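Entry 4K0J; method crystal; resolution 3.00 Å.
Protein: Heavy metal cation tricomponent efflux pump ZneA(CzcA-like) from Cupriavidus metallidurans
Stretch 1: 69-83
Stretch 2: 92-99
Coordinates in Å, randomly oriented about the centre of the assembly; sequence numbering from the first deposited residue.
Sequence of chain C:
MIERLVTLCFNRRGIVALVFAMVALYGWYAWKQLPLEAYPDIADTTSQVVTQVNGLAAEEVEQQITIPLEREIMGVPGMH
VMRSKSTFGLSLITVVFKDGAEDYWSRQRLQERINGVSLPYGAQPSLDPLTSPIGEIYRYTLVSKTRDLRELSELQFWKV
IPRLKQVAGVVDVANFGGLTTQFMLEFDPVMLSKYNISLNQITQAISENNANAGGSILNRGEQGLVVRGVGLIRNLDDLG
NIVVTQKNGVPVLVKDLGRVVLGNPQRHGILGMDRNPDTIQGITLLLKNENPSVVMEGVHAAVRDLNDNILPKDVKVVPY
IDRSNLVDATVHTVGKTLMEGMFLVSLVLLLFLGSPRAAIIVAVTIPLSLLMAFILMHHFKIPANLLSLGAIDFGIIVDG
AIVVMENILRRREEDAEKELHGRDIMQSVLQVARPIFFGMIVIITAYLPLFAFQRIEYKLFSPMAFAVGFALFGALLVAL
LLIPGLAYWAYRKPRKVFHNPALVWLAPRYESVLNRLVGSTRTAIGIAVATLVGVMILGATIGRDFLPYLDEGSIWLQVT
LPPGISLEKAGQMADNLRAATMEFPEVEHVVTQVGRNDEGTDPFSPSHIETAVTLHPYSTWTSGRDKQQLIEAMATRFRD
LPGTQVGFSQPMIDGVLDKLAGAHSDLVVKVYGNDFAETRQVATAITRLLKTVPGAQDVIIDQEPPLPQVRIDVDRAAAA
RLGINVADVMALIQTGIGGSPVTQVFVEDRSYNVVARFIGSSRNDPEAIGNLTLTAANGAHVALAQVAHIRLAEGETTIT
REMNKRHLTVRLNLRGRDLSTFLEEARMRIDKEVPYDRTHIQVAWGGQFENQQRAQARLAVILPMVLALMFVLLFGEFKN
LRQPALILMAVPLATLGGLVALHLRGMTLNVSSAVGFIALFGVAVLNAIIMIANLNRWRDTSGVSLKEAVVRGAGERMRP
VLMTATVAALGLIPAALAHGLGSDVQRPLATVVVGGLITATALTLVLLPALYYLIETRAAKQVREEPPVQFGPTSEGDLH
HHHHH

Stretch 1 (69-83) LEREIMGVPGMHVMR
Stretch 2, residues 92-99: LITVVFKD

The strongest links between the two stretches are backbone hydrogen bonds. They join strand 79-83 to strand 92-97 as an antiparallel pair. The strand axes approach to 4.4 Å, with 155° between their N-to-C directions. Val81 and Val96 form a hydrogen-bonded pair: Val96 N donates to Val81 O at 2.9 Å, and Val81 N donates to Val96 O at 2.9 Å. Arg83 and Thr94 form the next such pair. Arg83 N donates to Thr94 O at 2.9 Å. The return bond from Thr94 N to Arg83 O is also 2.9 Å but weak, with an N-H...acceptor angle of 128°. Met82 lies opposite Val95 in a non-hydrogen-bonded pair, CA to CA 4.7 Å.

A beta bulge interrupts the ladder at His80. The register shifts by one between Val81-Val96 and Met79-Phe97, whose CA atoms are 4.3 Å apart. Val96 O therefore accepts a second bond, from His80 N at 2.9 Å. His80 has phi/psi -120/-61, while Met79 before it is at -69/142. Val81, Met82 and Arg83 have extended values: -125/134, -124/113 and -116/165. Residues 92 to 96 are extended too, with phi from -125 to -96 and psi from 121 to 139. Phe97 is at -102/175.

Beyond the bulge, Lys98 N donates to Gly78 O at 2.7 Å. Gly78 sits in a type II turn from Val76 to Met79, with Pro77 at -65/148 and Gly78 at 74/9. That positive phi favours glycine. The turn's Met79 N to Val76 O bond is weak, at 3.5 Å. A type I turn from Ile73 to Val76 precedes it, closed by Val76 N to Ile73 O at 3.0 Å.

The side chains of Met82 and Val95 share one face of the sheet. Met82 CG lies 3.7 Å from Val95 CG2, and Met82 CE lies 3.7 Å from Ile93 CG2. Met82 is extended, with all three chi angles t; Val95 is t. Met79 (chi1 t) brings CG to 3.9 Å from Val95 CG1.

The helix that includes residues 69 to 73 packs over this apolar group. The helix axis and the axis of strand 92-97 approach to 10.6 Å, with 20° between their N-to-C directions. Ile73 (m, t) places CG2 3.8 Å from Val95 CG2. Leu69 CB is 3.8 Å from Ile93 CD1; Ile93 is m, t. Val76 (m) sets CG2 4.3 Å from Phe97 CE2. Phe97 has chi1 m and chi2 78°. Pro77 O lies at the edge of the Phe97 ring, 3.7 Å from Phe97 CE2.

The other face carries Val81, Arg83, Thr94 and Val96. Val81 (t) has CB 3.7 Å from Val96 CG1, while Val96 chi1 is off-rotamer at 7°. Arg83 CB is 4.4 Å from Thr94 CB; Thr94 is m. The CA-to-CB bond of His80 points toward the partner stretch; chi1 is t and chi2 is -126°. His80 CB is 3.4 Å from Phe97 O, and His80 CD2 is 3.5 Å from Lys98 CE.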

ATOM      1  N   LEU C  69      20.589   2.855 -15.785  1.00 51.61           N
ATOM      2  CA  LEU C  69      19.377   2.232 -15.289  1.00 45.76           C
ATOM      3  C   LEU C  69      19.743   1.150 -14.294  1.00 46.13           C
ATOM      4  O   LEU C  69      19.129   1.041 -13.247  1.00 55.97           O
ATOM      5  CB  LEU C  69      18.571   1.625 -16.432  1.00 43.25           C
ATOM      6  CG  LEU C  69      17.414   2.454 -16.975  1.00 42.69           C
ATOM      7  CD1 LEU C  69      17.907   3.782 -17.524  1.00 52.16           C
ATOM      8  CD2 LEU C  69      16.671   1.673 -18.043  1.00 40.32           C
ATOM      9  N   GLU C  70      20.751   0.348 -14.622  1.00 47.47           N
ATOM     10  CA  GLU C  70      21.198  -0.703 -13.718  1.00 62.72           C
ATOM     11  C   GLU C  70      21.754  -0.099 -12.431  1.00 79.91           C
ATOM     12  O   GLU C  70      21.542  -0.641 -11.345  1.00 85.24           O
ATOM     13  CB  GLU C  70      22.230  -1.616 -14.395  1.00 74.76           C
ATOM     14  CG  GLU C  70      22.564  -2.875 -13.603  1.00 82.45           C
ATOM     15  CD  GLU C  70      23.314  -3.911 -14.421  1.00 80.37           C
ATOM     16  OE1 GLU C  70      23.943  -4.808 -13.817  1.00 82.75           O
ATOM     17  OE2 GLU C  70      23.265  -3.832 -15.667  1.00 72.91           O
ATOM     18  N   ARG C  71      22.447   1.033 -12.559  1.00 90.36           N
ATOM     19  CA  ARG C  71      22.955   1.758 -11.394  1.00 91.20           C
ATOM     20  C   ARG C  71      21.833   2.158 -10.432  1.00 83.24           C
ATOM     21  O   ARG C  71      21.864   1.799  -9.255  1.00 78.84           O
ATOM     22  CB  ARG C  71      23.747   3.001 -11.814  1.00 95.89           C
ATOM     23  CG  ARG C  71      24.988   2.717 -12.648  1.00102.70           C
ATOM     24  CD  ARG C  71      25.859   3.961 -12.768  1.00108.29           C
ATOM     25  NE  ARG C  71      27.021   3.752 -13.627  1.00110.14           N
ATOM     26  CZ  ARG C  71      27.147   4.256 -14.851  1.00111.71           C
ATOM     27  NH1 ARG C  71      26.180   5.005 -15.368  1.00109.76           N
ATOM     28  NH2 ARG C  71      28.245   4.015 -15.558  1.00110.36           N
ATOM     29  N   GLU C  72      20.842   2.896 -10.927  1.00 80.69           N
ATOM     30  CA  GLU C  72      19.748   3.331 -10.051  1.00 90.30           C
ATOM     31  C   GLU C  72      18.856   2.181  -9.550  1.00 71.70           C
ATOM     32  O   GLU C  72      18.560   2.082  -8.361  1.00 54.05           O
ATOM     33  CB  GLU C  72      18.911   4.440 -10.707  1.00106.51           C
ATOM     34  CG  GLU C  72      18.510   4.184 -12.152  1.00111.95           C
ATOM     35  CD  GLU C  72      17.893   5.410 -12.810  1.00116.81           C
ATOM     36  OE1 GLU C  72      18.075   5.596 -14.033  1.00115.83           O
ATOM     37  OE2 GLU C  72      17.224   6.189 -12.099  1.00120.81           O
ATOM     38  N   ILE C  73      18.451   1.309 -10.464  1.00 61.26           N
ATOM     39  CA  ILE C  73      17.580   0.184 -10.145  1.00 48.87           C
ATOM     40  C   ILE C  73      18.216  -0.838  -9.189  1.00 55.40           C
ATOM     41  O   ILE C  73      17.512  -1.485  -8.414  1.00 56.65           O
ATOM     42  CB  ILE C  73      17.086  -0.504 -11.440  1.00 49.94           C
ATOM     43  CG1 ILE C  73      16.261   0.480 -12.273  1.00 55.85           C
ATOM     44  CG2 ILE C  73      16.262  -1.745 -11.141  1.00 48.96           C
ATOM     45  CD1 ILE C  73      15.768  -0.102 -13.581  1.00 61.72           C
ATOM     46  N   MET C  74      19.542  -0.976  -9.226  1.00 61.91           N
ATOM     47  CA  MET C  74      20.229  -1.903  -8.316  1.00 61.86           C
ATOM     48  C   MET C  74      19.881  -1.607  -6.856  1.00 62.22           C
ATOM     49  O   MET C  74      19.873  -2.504  -6.014  1.00 57.69           O
ATOM     50  CB  MET C  74      21.747  -1.853  -8.526  1.00 53.00           C
ATOM     51  CG  MET C  74      22.561  -2.763  -7.601  1.00 75.68           C
ATOM     52  SD  MET C  74      22.358  -4.533  -7.904  1.00 90.18           S
ATOM     53  CE  MET C  74      23.332  -5.234  -6.575  1.00 55.11           C
ATOM     54  N   GLY C  75      19.564  -0.347  -6.575  1.00 60.27           N
ATOM     55  CA  GLY C  75      19.254   0.085  -5.227  1.00 58.38           C
ATOM     56  C   GLY C  75      17.796  -0.021  -4.812  1.00 60.10           C
ATOM     57  O   GLY C  75      17.436   0.442  -3.730  1.00 66.36           O
ATOM     58  N   VAL C  76      16.949  -0.615  -5.651  1.00 55.23           N
ATOM     59  CA  VAL C  76      15.558  -0.816  -5.252  1.00 61.67           C
ATOM     60  C   VAL C  76      15.494  -1.730  -4.037  1.00 66.27           C
ATOM     61  O   VAL C  76      16.235  -2.709  -3.942  1.00 66.43           O
ATOM     62  CB  VAL C  76      14.662  -1.383  -6.385  1.00 57.81           C
ATOM     63  CG1 VAL C  76      14.637  -0.436  -7.570  1.00 57.52           C
ATOM     64  CG2 VAL C  76      15.110  -2.781  -6.802  1.00 54.74           C
ATOM     65  N   PRO C  77      14.622  -1.392  -3.081  1.00 68.10           N
ATOM     66  CA  PRO C  77      14.465  -2.205  -1.876  1.00 70.77           C
ATOM     67  C   PRO C  77      13.915  -3.585  -2.206  1.00 76.74           C
ATOM     68  O   PRO C  77      13.147  -3.737  -3.154  1.00 72.88           O
ATOM     69  CB  PRO C  77      13.444  -1.414  -1.060  1.00 66.38           C
ATOM     70  CG  PRO C  77      12.716  -0.593  -2.061  1.00 57.21           C
ATOM     71  CD  PRO C  77      13.750  -0.207  -3.058  1.00 63.10           C
ATOM     72  N   GLY C  78      14.325  -4.582  -1.430  1.00 83.21           N
ATOM     73  CA  GLY C  78      13.822  -5.932  -1.594  1.00 76.59           C
ATOM     74  C   GLY C  78      14.374  -6.650  -2.809  1.00 66.10           C
ATOM     75  O   GLY C  78      13.910  -7.733  -3.155  1.00 64.39           O
ATOM     76  N   MET C  79      15.368  -6.055  -3.457  1.00 61.41           N
ATOM     77  CA  MET C  79      15.976  -6.675  -4.626  1.00 59.76           C
ATOM     78  C   MET C  79      16.770  -7.919  -4.233  1.00 55.94           C
ATOM     79  O   MET C  79      17.413  -7.943  -3.187  1.00 62.27           O
ATOM     80  CB  MET C  79      16.885  -5.679  -5.342  1.00 59.45           C
ATOM     81  CG  MET C  79      17.363  -6.157  -6.700  1.00 64.85           C
ATOM     82  SD  MET C  79      19.142  -5.998  -6.919  1.00118.33           S
ATOM     83  CE  MET C  79      19.735  -7.272  -5.808  1.00 62.97           C
ATOM     84  N   HIS C  80      16.723  -8.949  -5.071  1.00 51.40           N
ATOM     85  CA  HIS C  80      17.464 -10.179  -4.810  1.00 54.30           C
ATOM     86  C   HIS C  80      18.456 -10.478  -5.923  1.00 53.08           C
ATOM     87  O   HIS C  80      19.657 -10.550  -5.686  1.00 55.61           O
ATOM     88  CB  HIS C  80      16.514 -11.359  -4.643  1.00 66.17           C
ATOM     89  CG  HIS C  80      17.206 -12.661  -4.390  1.00 80.56           C
ATOM     90  ND1 HIS C  80      16.981 -13.786  -5.154  1.00 81.65           N
ATOM     91  CD2 HIS C  80      18.121 -13.016  -3.456  1.00 84.33           C
ATOM     92  CE1 HIS C  80      17.727 -14.779  -4.700  1.00 83.48           C
ATOM     93  NE2 HIS C  80      18.425 -14.338  -3.670  1.00 86.72           N
ATOM     94  N   VAL C  81      17.945 -10.663  -7.136  1.00 57.08           N
ATOM     95  CA  VAL C  81      18.797 -10.898  -8.297  1.00 60.06           C
ATOM     96  C   VAL C  81      18.491  -9.876  -9.380  1.00 56.91           C
ATOM     97  O   VAL C  81      17.325  -9.622  -9.688  1.00 56.27           O
ATOM     98  CB  VAL C  81      18.592 -12.308  -8.876  1.00 67.74           C
ATOM     99  CG1 VAL C  81      19.503 -12.536 -10.067  1.00 67.22           C
ATOM    100  CG2 VAL C  81      18.851 -13.356  -7.816  1.00 78.22           C
ATOM    101  N   MET C  82      19.534  -9.286  -9.958  1.00 49.83           N
ATOM    102  CA  MET C  82      19.326  -8.306 -11.016  1.00 45.62           C
ATOM    103  C   MET C  82      20.051  -8.653 -12.307  1.00 41.99           C
ATOM    104  O   MET C  82      21.273  -8.631 -12.367  1.00 42.88           O
ATOM    105  CB  MET C  82      19.731  -6.912 -10.553  1.00 46.15           C
ATOM    106  CG  MET C  82      19.124  -5.825 -11.405  1.00 43.89           C
ATOM    107  SD  MET C  82      20.087  -4.307 -11.394  1.00 90.85           S
ATOM    108  CE  MET C  82      19.121  -3.330 -12.538  1.00110.66           C
ATOM    109  N   ARG C  83      19.276  -8.963 -13.341  1.00 48.45           N
ATOM    110  CA  ARG C  83      19.813  -9.311 -14.650  1.00 43.79           C
ATOM    111  C   ARG C  83      19.390  -8.281 -15.687  1.00 49.01           C
ATOM    112  O   ARG C  83      18.487  -7.487 -15.443  1.00 66.80           O
ATOM    113  CB  ARG C  83      19.319 -10.697 -15.063  1.00 38.13           C
ATOM    114  CG  ARG C  83      20.239 -11.821 -14.634  1.00 49.73           C
ATOM    115  CD  ARG C  83      19.555 -12.796 -13.697  1.00 54.75           C
ATOM    116  NE  ARG C  83      18.468 -13.517 -14.349  1.00 56.30           N
ATOM    117  CZ  ARG C  83      17.809 -14.522 -13.789  1.00 63.90           C
ATOM    118  NH1 ARG C  83      18.132 -14.930 -12.569  1.00 56.14           N
ATOM    119  NH2 ARG C  83      16.828 -15.121 -14.448  1.00 75.70           N
ATOM    120  N   LEU C  92      16.157  -4.705 -22.070  1.00 31.35           N
ATOM    121  CA  LEU C  92      15.201  -5.211 -21.088  1.00 32.93           C
ATOM    122  C   LEU C  92      15.900  -5.685 -19.817  1.00 37.13           C
ATOM    123  O   LEU C  92      16.811  -6.517 -19.858  1.00 37.89           O
ATOM    124  CB  LEU C  92      14.275  -6.289 -21.675  1.00 29.81           C
ATOM    125  CG  LEU C  92      14.765  -7.685 -22.046  1.00 29.08           C
ATOM    126  CD1 LEU C  92      13.583  -8.598 -22.261  1.00 28.02           C
ATOM    127  CD2 LEU C  92      15.602  -7.629 -23.294  1.00 28.59           C
ATOM    128  N   ILE C  93      15.476  -5.131 -18.687  1.00 33.61           N
ATOM    129  CA  ILE C  93      16.132  -5.409 -17.419  1.00 37.64           C
ATOM    130  C   ILE C  93      15.229  -6.212 -16.505  1.00 36.89           C
ATOM    131  O   ILE C  93      14.137  -5.771 -16.171  1.00 45.20           O
ATOM    132  CB  ILE C  93      16.528  -4.107 -16.707  1.00 42.89           C
ATOM    133  CG1 ILE C  93      17.657  -3.404 -17.467  1.00 43.75           C
ATOM    134  CG2 ILE C  93      16.913  -4.383 -15.266  1.00 41.43           C
ATOM    135  CD1 ILE C  93      18.054  -2.069 -16.881  1.00 39.44           C
ATOM    136  N   THR C  94      15.682  -7.396 -16.108  1.00 35.11           N
ATOM    137  CA  THR C  94      14.898  -8.252 -15.228  1.00 43.93           C
ATOM    138  C   THR C  94      15.326  -8.065 -13.776  1.00 44.93           C
ATOM    139  O   THR C  94      16.515  -8.092 -13.470  1.00 38.30           O
ATOM    140  CB  THR C  94      15.026  -9.739 -15.624  1.00 34.34           C
ATOM    141  OG1 THR C  94      14.425  -9.946 -16.907  1.00 38.18           O
ATOM    142  CG2 THR C  94      14.328 -10.628 -14.610  1.00 34.83           C
ATOM    143  N   VAL C  95      14.353  -7.858 -12.889  1.00 47.83           N
ATOM    144  CA  VAL C  95      14.638  -7.806 -11.458  1.00 50.73           C
ATOM    145  C   VAL C  95      13.788  -8.805 -10.697  1.00 46.64           C
ATOM    146  O   VAL C  95      12.565  -8.759 -10.774  1.00 43.79           O
ATOM    147  CB  VAL C  95      14.389  -6.412 -10.857  1.00 54.63           C
ATOM    148  CG1 VAL C  95      14.445  -6.478  -9.332  1.00 54.76           C
ATOM    149  CG2 VAL C  95      15.406  -5.422 -11.382  1.00 66.10           C
ATOM    150  N   VAL C  96      14.437  -9.709  -9.970  1.00 40.93           N
ATOM    151  CA  VAL C  96      13.728 -10.607  -9.070  1.00 41.50           C
ATOM    152  C   VAL C  96      14.014 -10.189  -7.632  1.00 43.84           C
ATOM    153  O   VAL C  96      15.139  -9.815  -7.297  1.00 45.15           O
ATOM    154  CB  VAL C  96      14.070 -12.096  -9.338  1.00 40.99           C
ATOM    155  CG1 VAL C  96      15.181 -12.216 -10.367  1.00 40.20           C
ATOM    156  CG2 VAL C  96      14.442 -12.823  -8.051  1.00 46.68           C
ATOM    157  N   PHE C  97      12.975 -10.232  -6.800  1.00 56.28           N
ATOM    158  CA  PHE C  97      13.022  -9.700  -5.438  1.00 53.95           C
ATOM    159  C   PHE C  97      13.195 -10.781  -4.376  1.00 50.31           C
ATOM    160  O   PHE C  97      13.201 -11.973  -4.682  1.00 47.80           O
ATOM    161  CB  PHE C  97      11.751  -8.907  -5.140  1.00 46.71           C
ATOM    162  CG  PHE C  97      11.596  -7.665  -5.971  1.00 49.29           C
ATOM    163  CD1 PHE C  97      11.163  -7.739  -7.283  1.00 43.59           C
ATOM    164  CD2 PHE C  97      11.870  -6.420  -5.434  1.00 53.02           C
ATOM    165  CE1 PHE C  97      11.018  -6.598  -8.046  1.00 42.92           C
ATOM    166  CE2 PHE C  97      11.720  -5.273  -6.195  1.00 53.29           C
ATOM    167  CZ  PHE C  97      11.294  -5.363  -7.502  1.00 44.46           C
ATOM    168  N   LYS C  98      13.349 -10.355  -3.127  1.00 50.50           N
ATOM    169  CA  LYS C  98      13.420 -11.288  -2.008  1.00 54.20           C
ATOM    170  C   LYS C  98      12.017 -11.788  -1.719  1.00 51.79           C
ATOM    171  O   LYS C  98      11.051 -11.239  -2.230  1.00 50.46           O
ATOM    172  CB  LYS C  98      14.010 -10.612  -0.766  1.00 64.29           C
ATOM    173  CG  LYS C  98      15.503 -10.838  -0.565  1.00 74.07           C
ATOM    174  CD  LYS C  98      15.813 -12.305  -0.278  1.00 81.50           C
ATOM    175  CE  LYS C  98      17.309 -12.535  -0.083  1.00 83.86           C
ATOM    176  NZ  LYS C  98      17.638 -13.981   0.076  1.00 81.53           N
ATOM    177  N   ASP C  99      11.905 -12.833  -0.906  1.00 53.01           N
ATOM    178  CA  ASP C  99      10.595 -13.374  -0.556  1.00 67.06           C
ATOM    179  C   ASP C  99       9.891 -12.544   0.514  1.00 77.65           C
ATOM    180  O   ASP C  99      10.526 -12.008   1.430  1.00 56.60           O
ATOM    181  CB  ASP C  99      10.696 -14.839  -0.133  1.00 74.36           C
ATOM    182  CG  ASP C  99      10.377 -15.791  -1.267  1.00 91.90           C
ATOM    183  OD1 ASP C  99      10.473 -15.370  -2.442  1.00 99.64           O
ATOM    184  OD2 ASP C  99      10.028 -16.958  -0.986  1.00 92.42           O
TER